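Local coordinates for protein inactive poly [ADP-ribose] polymerase RCD1 (Arabidopsis thaliana, PDB 5NGO) that is a plant protein linked to cell death and immunity, whose PARP domain is considered inactive and which is bound by a downy mildew effector, at residues A[46-49]-A[50-53]. Residues are numbered along the deposited sequence; the frame is centred on the assembly and turned at random.
Sequences FQKQ and VEIT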
loop_
_atom_site.group_PDB
_atom_site.type_symbol
_atom_site.label_atom_id
_atom_site.label_comp_id
_atom_site.label_asym_id
_atom_site.label_seq_id
_atom_site.Cartn_x
_atom_site.Cartn_y
_atom_site.Cartn_z
ATOM N N PHE A 46 13.979 -4.103 1.958
ATOM C CA PHE A 46 13.216 -2.893 2.299
ATOM C C PHE A 46 13.920 -2.076 3.385
ATOM O O PHE A 46 14.054 -0.867 3.235
ATOM C CB PHE A 46 11.784 -3.297 2.746
ATOM C CG PHE A 46 10.910 -2.148 3.169
ATOM C CD1 PHE A 46 10.163 -1.448 2.239
ATOM C CD2 PHE A 46 10.807 -1.784 4.511
ATOM C CE1 PHE A 46 9.339 -0.388 2.624
ATOM C CE2 PHE A 46 9.983 -0.733 4.902
ATOM C CZ PHE A 46 9.252 -0.040 3.950
ATOM N N GLN A 47 14.382 -2.725 4.455
ATOM C CA GLN A 47 15.070 -2.023 5.552
ATOM C C GLN A 47 16.408 -1.412 5.142
ATOM O O GLN A 47 16.821 -0.410 5.728
ATOM C CB GLN A 47 15.222 -2.929 6.787
ATOM C CG GLN A 47 13.916 -3.029 7.568
ATOM C CD GLN A 47 13.916 -4.096 8.655
ATOM O OE1 GLN A 47 14.687 -5.065 8.624
ATOM N NE2 GLN A 47 13.000 -3.945 9.618
ATOM N N LYS A 48 17.063 -1.977 4.127
ATOM C CA LYS A 48 18.252 -1.335 3.555
ATOM C C LYS A 48 17.884 -0.099 2.751
ATOM O O LYS A 48 18.605 0.884 2.800
ATOM C CB LYS A 48 19.063 -2.289 2.691
ATOM C CG LYS A 48 19.958 -3.191 3.501
ATOM C CD LYS A 48 21.133 -2.493 4.215
ATOM C CE LYS A 48 21.573 -3.417 5.324
ATOM N NZ LYS A 48 22.597 -2.761 6.188
ATOM N N GLN A 49 16.783 -0.146 2.012
ATOM C CA GLN A 49 16.303 1.041 1.311
ATOM C C GLN A 49 15.891 2.147 2.293
ATOM O O GLN A 49 16.054 3.331 1.987
ATOM C CB GLN A 49 15.140 0.691 0.362
ATOM C CG GLN A 49 14.632 1.850 -0.487
ATOM C CD GLN A 49 15.721 2.374 -1.423
ATOM O OE1 GLN A 49 16.226 1.647 -2.280
ATOM N NE2 GLN A 49 16.030 3.663 -1.286
ATOM N N VAL A 50 15.370 1.760 3.465
ATOM C CA VAL A 50 15.032 2.711 4.531
ATOM C C VAL A 50 16.293 3.454 4.972
ATOM O O VAL A 50 16.284 4.678 5.044
ATOM C CB VAL A 50 14.341 2.012 5.745
ATOM C CG1 VAL A 50 14.222 2.952 6.944
ATOM C CG2 VAL A 50 12.958 1.507 5.359
ATOM N N GLU A 51 17.360 2.711 5.262
ATOM C CA GLU A 51 18.657 3.310 5.593
ATOM C C GLU A 51 19.172 4.260 4.521
ATOM O O GLU A 51 19.630 5.339 4.842
ATOM C CB GLU A 51 19.713 2.238 5.816
ATOM C CG GLU A 51 19.629 1.564 7.166
ATOM C CD GLU A 51 20.685 0.504 7.319
ATOM O OE1 GLU A 51 21.861 0.755 6.991
ATOM O OE2 GLU A 51 20.326 -0.586 7.759
ATOM N N ILE A 52 19.087 3.846 3.260
ATOM C CA ILE A 52 19.541 4.670 2.136
ATOM C C ILE A 52 18.733 5.962 2.029
ATOM O O ILE A 52 19.317 7.035 1.902
ATOM C CB ILE A 52 19.507 3.896 0.796
ATOM C CG1 ILE A 52 20.563 2.785 0.819
ATOM C CG2 ILE A 52 19.759 4.818 -0.400
ATOM C CD1 ILE A 52 20.391 1.745 -0.280
ATOM N N THR A 53 17.405 5.860 2.076
ATOM C CA THR A 53 16.543 7.034 1.928
ATOM C C THR A 53 16.710 7.976 3.134
ATOM O O THR A 53 16.707 9.191 2.964
ATOM C CB THR A 53 15.075 6.626 1.675
ATOM O OG1 THR A 53 15.009 5.855 0.466
ATOM C CG2 THR A 53 14.181 7.839 1.494
#
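Four successive i to i+4 hydrogen bonds run from Phe-46 O to Val-50 N, Gln-47 O to Glu-51 N, Lys-48 O to Ile-52 N and Gln-49 O to Thr-53 N, the last spanning 2.9 Å. The side chains add pairings of their own. On the inner side Gln-49 reaches forward one turn: its CG lies anti to the backbone N (chi1 -176°) and the chain bends at chi2 (62°), which brings the amide over to Thr-53. Gln-49 NE2 donates to Thr-53 OG1 at 3.0 Å, the hydroxyl lying almost exactly in the amide plane, a bond that helps set the rotation of the carboxamide. CG2 of Ile-52 stands off one face of the amide, beyond its nitrogen end, 4.0 Å from Gln-49 NE2. All this belongs to helix 37-57 of the PARP catalytic fold, a long helix lying against the beta-sheet. Here Phe-46, Gln-49 and Val-50 all touch Ile-129 of strand 121-129, while His-173 meets Gln-49 and Thr-53. Val-50 sets its CG2 obliquely against the Phe-46 ring, 3.8 Å from CE2, and the same methyl also packs 3.4 Å from Phe-46 O. Round the helix, Lys-48 and Glu-51 run side by side in the same direction, and a long salt bridge of 3.5 Å joins NZ to OE2, with OE1 at 3.7 Å from NZ. Next to that pair, CG1 of Ile-52 rests 3.4 Å from Lys-48 O.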